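Local coordinates for protein purine nucleoside phosphorylase YlmD (Geobacillus stearothermophilus, PDB 6T1B) that splits adenosine, inosine and S-methyl-5'-thioadenosine with phosphate into free base and ribose 1-phosphate sugar, and also deaminates adenosine, using a catalytic zinc ion, at residues P19-K31 against T261-E273. Residues are numbered along the deposited sequence; the frame is centred on the assembly and turned at random.
Sequences PPFAGAVAGLTTK and TGRMLAFIGRREE. With NOS (inosine), chain B.
Phe21 turns a ring edge to Ile268, whose CD1 lies in the ring plane 3.7 Å from CE2. The chain then rounds a type I turn, where a water links Gly23 O to Arg271 N, and enters strand 25-29, antiparallel to strand 264-269. Val25 and Gly269 exchange backbone hydrogen bonds, and Val25 CG2 sits over one face of the Arg271 guanidinium, itself held by Leu67 O. Ala26 CB packs against Ile268 CG1 on the face that also carries Leu28 and Ala266.

At Gly27 the strands bond again, N to Phe267 O at 3.1 Å and O to Phe267 N at 3.0 Å. With CG between the backbone N and carbonyl carbon (chi1 51°), the Phe267 ring folds across the neighbouring strand, and Gly27 CA makes a CH-pi contact 4.0 Å from its centroid; a CB there would strike CZ. An alanine in place of Phe267 would probably leave Gly27 without its ring cover and open a gap toward Leu63 and Leu67 of helix 53-67. Leu28 CD1 reaches Ala266 CB at 3.8 Å. Thr29 finishes the pairing: its N donates to Leu265 O, while OG1 accepts Leu265 N (2.9 Å, 168°), taking the place of Thr29's own carbonyl, whose buried O has no hydrogen-bond partner in the model.

Arg263 NE donates almost straight to inosine O4' at 3.0 Å; the two-way backbone bonds and the Thr29 hydroxyl fix the strand that follows this arginine between strands 25-29 and 118-123 of a mixed sheet.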
loop_
_atom_site.group_PDB
_atom_site.type_symbol
_atom_site.label_atom_id
_atom_site.label_comp_id
_atom_site.label_asym_id
_atom_site.label_seq_id
_atom_site.Cartn_x
_atom_site.Cartn_y
_atom_site.Cartn_z
ATOM N N PRO A 19 10.755 4.346 12.827
ATOM C CA PRO A 19 10.843 3.773 14.189
ATOM C C PRO A 19 9.522 3.229 14.708
ATOM O O PRO A 19 9.511 2.162 15.343
ATOM C CB PRO A 19 11.329 4.957 15.041
ATOM C CG PRO A 19 12.106 5.782 14.095
ATOM C CD PRO A 19 11.439 5.655 12.750
ATOM N N PRO A 20 8.388 3.895 14.462
ATOM C CA PRO A 20 7.121 3.371 15.004
ATOM C C PRO A 20 6.726 2.003 14.451
ATOM O O PRO A 20 5.854 1.352 15.031
ATOM C CB PRO A 20 6.086 4.447 14.633
ATOM C CG PRO A 20 6.882 5.671 14.334
ATOM C CD PRO A 20 8.191 5.190 13.777
ATOM N N PHE A 21 7.330 1.547 13.357
ATOM C CA PHE A 21 7.007 0.263 12.756
ATOM C C PHE A 21 7.973 -0.830 13.201
ATOM O O PHE A 21 7.901 -1.963 12.703
ATOM C CB PHE A 21 6.953 0.409 11.225
ATOM C CG PHE A 21 5.786 1.231 10.740
ATOM C CD1 PHE A 21 5.846 2.606 10.682
ATOM C CD2 PHE A 21 4.624 0.604 10.341
ATOM C CE1 PHE A 21 4.766 3.349 10.254
ATOM C CE2 PHE A 21 3.550 1.339 9.906
ATOM C CZ PHE A 21 3.623 2.709 9.855
ATOM N N ALA A 22 8.849 -0.521 14.155
ATOM C CA ALA A 22 9.861 -1.484 14.572
ATOM C C ALA A 22 9.251 -2.734 15.200
ATOM O O ALA A 22 9.879 -3.802 15.174
ATOM C CB ALA A 22 10.828 -0.821 15.556
ATOM N N GLY A 23 8.053 -2.630 15.765
ATOM C CA GLY A 23 7.374 -3.779 16.336
ATOM C C GLY A 23 6.577 -4.618 15.360
ATOM O O GLY A 23 5.926 -5.589 15.781
ATOM N N ALA A 24 6.638 -4.303 14.074
ATOM C CA ALA A 24 5.860 -5.004 13.072
ATOM C C ALA A 24 6.771 -5.531 11.982
ATOM O O ALA A 24 7.901 -5.076 11.807
ATOM C CB ALA A 24 4.806 -4.102 12.436
ATOM N N VAL A 25 6.248 -6.512 11.264
ATOM C CA VAL A 25 6.843 -7.005 10.035
ATOM C C VAL A 25 6.190 -6.170 8.944
ATOM O O VAL A 25 5.006 -6.342 8.673
ATOM C CB VAL A 25 6.510 -8.486 9.839
ATOM C CG1 VAL A 25 7.105 -9.012 8.558
ATOM C CG2 VAL A 25 6.979 -9.309 11.018
ATOM N N ALA A 26 6.935 -5.245 8.344
ATOM C CA ALA A 26 6.343 -4.282 7.420
ATOM C C ALA A 26 7.319 -3.997 6.288
ATOM O O ALA A 26 8.495 -3.726 6.539
ATOM C CB ALA A 26 5.960 -2.995 8.159
ATOM N N GLY A 27 6.839 -4.030 5.053
ATOM C CA GLY A 27 7.726 -3.786 3.941
ATOM C C GLY A 27 6.989 -3.823 2.623
ATOM O O GLY A 27 5.757 -3.896 2.561
ATOM N N LEU A 28 7.793 -3.759 1.564
ATOM C CA LEU A 28 7.306 -3.826 0.190
ATOM C C LEU A 28 8.326 -4.644 -0.599
ATOM O O LEU A 28 9.541 -4.421 -0.487
ATOM C CB LEU A 28 7.216 -2.436 -0.431
ATOM C CG LEU A 28 6.700 -2.334 -1.866
ATOM C CD1 LEU A 28 5.198 -2.522 -1.944
ATOM C CD2 LEU A 28 7.052 -1.002 -2.493
ATOM N N THR A 29 7.837 -5.610 -1.377
ATOM C CA THR A 29 8.770 -6.420 -2.166
ATOM C C THR A 29 9.318 -5.619 -3.346
ATOM O O THR A 29 8.738 -4.616 -3.760
ATOM C CB THR A 29 8.090 -7.697 -2.686
ATOM O OG1 THR A 29 6.957 -7.385 -3.487
ATOM C CG2 THR A 29 7.653 -8.575 -1.540
ATOM N N THR A 30 10.455 -6.086 -3.888
ATOM C CA THR A 30 10.969 -5.612 -5.167
ATOM C C THR A 30 10.683 -6.689 -6.209
ATOM O O THR A 30 10.142 -7.750 -5.906
ATOM C CB THR A 30 12.471 -5.334 -5.131
ATOM O OG1 THR A 30 13.130 -6.599 -5.101
ATOM C CG2 THR A 30 12.824 -4.448 -3.966
ATOM N N LYS A 31 11.090 -6.439 -7.439
ATOM C CA LYS A 31 10.669 -7.313 -8.522
ATOM C C LYS A 31 11.526 -8.550 -8.651
ATOM O O LYS A 31 11.239 -9.393 -9.513
ATOM C CB LYS A 31 10.675 -6.542 -9.853
ATOM C CG LYS A 31 12.004 -6.123 -10.282
ATOM C CD LYS A 31 12.019 -4.911 -11.227
ATOM C CE LYS A 31 11.068 -5.043 -12.398
ATOM N NZ LYS A 31 11.497 -4.102 -13.515
ATOM N N THR A 261 2.317 -5.890 -16.439
ATOM C CA THR A 261 3.438 -5.973 -15.523
ATOM C C THR A 261 2.997 -6.715 -14.269
ATOM O O THR A 261 1.816 -7.039 -14.082
ATOM C CB THR A 261 3.990 -4.574 -15.216
ATOM O OG1 THR A 261 5.285 -4.709 -14.604
ATOM C CG2 THR A 261 3.042 -3.762 -14.362
ATOM N N GLY A 262 3.983 -6.974 -13.405
ATOM C CA GLY A 262 3.727 -7.642 -12.152
ATOM C C GLY A 262 3.222 -6.677 -11.090
ATOM O O GLY A 262 2.953 -5.491 -11.317
ATOM N N ARG A 263 3.083 -7.226 -9.896
ATOM C CA ARG A 263 2.766 -6.465 -8.706
ATOM C C ARG A 263 3.735 -6.782 -7.575
ATOM O O ARG A 263 4.092 -7.946 -7.345
ATOM C CB ARG A 263 1.357 -6.791 -8.209
ATOM C CG ARG A 263 0.251 -6.500 -9.193
ATOM C CD ARG A 263 0.071 -5.007 -9.380
ATOM N NE ARG A 263 -1.030 -4.692 -10.281
ATOM C CZ ARG A 263 -0.892 -4.450 -11.579
ATOM N NH1 ARG A 263 0.298 -4.483 -12.157
ATOM N NH2 ARG A 263 -1.957 -4.173 -12.326
ATOM N N MET A 264 4.162 -5.727 -6.892
ATOM C CA MET A 264 4.823 -5.896 -5.616
ATOM C C MET A 264 3.760 -6.145 -4.541
ATOM O O MET A 264 2.594 -5.808 -4.717
ATOM C CB MET A 264 5.585 -4.639 -5.233
ATOM C CG MET A 264 6.751 -4.249 -6.131
ATOM S SD MET A 264 6.337 -3.313 -7.609
ATOM C CE MET A 264 5.887 -1.715 -6.916
ATOM N N LEU A 265 4.181 -6.730 -3.424
ATOM C CA LEU A 265 3.305 -6.893 -2.274
ATOM C C LEU A 265 3.785 -5.940 -1.185
ATOM O O LEU A 265 4.971 -5.966 -0.818
ATOM C CB LEU A 265 3.388 -8.300 -1.712
ATOM C CG LEU A 265 2.265 -8.721 -0.776
ATOM C CD1 LEU A 265 1.013 -9.039 -1.615
ATOM C CD2 LEU A 265 2.680 -9.864 0.111
ATOM N N ALA A 266 2.875 -5.122 -0.692
ATOM C CA ALA A 266 3.049 -4.404 0.565
ATOM C C ALA A 266 2.440 -5.263 1.658
ATOM O O ALA A 266 1.391 -5.891 1.465
ATOM C CB ALA A 266 2.312 -3.069 0.527
ATOM N N PHE A 267 3.100 -5.294 2.807
ATOM C CA PHE A 267 2.634 -6.179 3.858
ATOM C C PHE A 267 2.887 -5.545 5.210
ATOM O O PHE A 267 3.831 -4.761 5.388
ATOM C CB PHE A 267 3.291 -7.560 3.778
ATOM C CG PHE A 267 4.788 -7.506 3.694
ATOM C CD1 PHE A 267 5.573 -7.484 4.835
ATOM C CD2 PHE A 267 5.419 -7.454 2.458
ATOM C CE1 PHE A 267 6.950 -7.426 4.739
ATOM C CE2 PHE A 267 6.794 -7.403 2.377
ATOM C CZ PHE A 267 7.556 -7.362 3.510
ATOM N N ILE A 268 2.005 -5.848 6.150
ATOM C CA ILE A 268 2.234 -5.482 7.547
ATOM C C ILE A 268 1.525 -6.481 8.451
ATOM O O ILE A 268 0.376 -6.874 8.206
ATOM C CB ILE A 268 1.810 -4.024 7.824
ATOM C CG1 ILE A 268 2.202 -3.581 9.239
ATOM C CG2 ILE A 268 0.298 -3.817 7.623
ATOM C CD1 ILE A 268 2.088 -2.067 9.465
ATOM N N GLY A 269 2.197 -6.848 9.537
ATOM C CA GLY A 269 1.637 -7.757 10.522
ATOM C C GLY A 269 2.523 -7.783 11.747
ATOM O O GLY A 269 3.633 -7.239 11.733
ATOM N N ARG A 270 2.027 -8.407 12.799
ATOM C CA ARG A 270 2.797 -8.601 14.017
ATOM C C ARG A 270 2.975 -10.083 14.268
ATOM O O ARG A 270 2.053 -10.869 14.060
ATOM C CB ARG A 270 2.108 -7.920 15.191
ATOM C CG ARG A 270 2.137 -6.418 15.042
ATOM C CD ARG A 270 1.617 -5.690 16.254
ATOM N NE ARG A 270 0.235 -6.040 16.562
ATOM C CZ ARG A 270 -0.141 -6.785 17.597
ATOM N NH1 ARG A 270 0.767 -7.268 18.439
ATOM N NH2 ARG A 270 -1.425 -7.041 17.812
ATOM N N ARG A 271 4.173 -10.452 14.712
ATOM C CA ARG A 271 4.458 -11.851 14.983
ATOM C C ARG A 271 3.788 -12.299 16.273
ATOM O O ARG A 271 3.740 -11.560 17.258
ATOM C CB ARG A 271 5.964 -12.056 15.117
ATOM C CG ARG A 271 6.749 -11.707 13.886
ATOM C CD ARG A 271 8.199 -12.208 14.017
ATOM N NE ARG A 271 8.966 -11.770 12.863
ATOM C CZ ARG A 271 8.925 -12.357 11.667
ATOM N NH1 ARG A 271 8.181 -13.435 11.487
ATOM N NH2 ARG A 271 9.654 -11.880 10.668
ATOM N N GLU A 272 3.308 -13.544 16.260
ATOM C CA GLU A 272 2.757 -14.228 17.422
ATOM C C GLU A 272 3.885 -15.025 18.067
ATOM O O GLU A 272 4.518 -15.854 17.400
ATOM C CB GLU A 272 1.677 -15.181 16.921
ATOM C CG GLU A 272 0.433 -15.280 17.762
ATOM C CD GLU A 272 -0.681 -15.997 17.021
ATOM O OE1 GLU A 272 -0.408 -16.556 15.930
ATOM O OE2 GLU A 272 -1.829 -15.993 17.513
ATOM N N GLU A 273 4.137 -14.784 19.353
ATOM C CA GLU A 273 5.216 -15.475 20.062
ATOM C C GLU A 273 4.821 -16.918 20.424
ATOM O O GLU A 273 5.635 -17.842 20.352
ATOM C CB GLU A 273 5.614 -14.736 21.349
ATOM C CG GLU A 273 5.877 -13.231 21.214
ATOM C CD GLU A 273 6.761 -12.869 20.028
ATOM O OE1 GLU A 273 6.630 -11.734 19.522
ATOM O OE2 GLU A 273 7.573 -13.711 19.601
HETATM N N9 NOS B . -4.360 -6.969 -9.102
HETATM C C4 NOS B . -4.476 -7.421 -7.841
HETATM N N3 NOS B . -5.059 -6.853 -6.602
HETATM C C2 NOS B . -5.058 -7.636 -5.399
HETATM N N1 NOS B . -4.501 -8.959 -5.368
HETATM C C6 NOS B . -3.932 -9.550 -6.518
HETATM O O6 NOS B . -3.470 -10.655 -6.424
HETATM C C5 NOS B . -3.945 -8.688 -7.797
HETATM N N7 NOS B . -3.476 -8.949 -8.977
HETATM C C8 NOS B . -3.726 -7.925 -9.790
HETATM C "C5'" NOS B . -3.690 -3.126 -7.291
HETATM O "O5'" NOS B . -2.701 -2.108 -7.418
HETATM C "C4'" NOS B . -4.285 -3.472 -8.632
HETATM O "O4'" NOS B . -3.753 -4.749 -9.050
HETATM C "C1'" NOS B . -4.802 -5.606 -9.452
HETATM C "C2'" NOS B . -6.067 -5.093 -8.771
HETATM O "O2'" NOS B . -7.213 -5.409 -9.551
HETATM C "C3'" NOS B . -5.810 -3.588 -8.680
HETATM O "O3'" NOS B . -6.292 -2.946 -9.873
HETATM O O HOH W 1 6.121 -8.277 15.129
#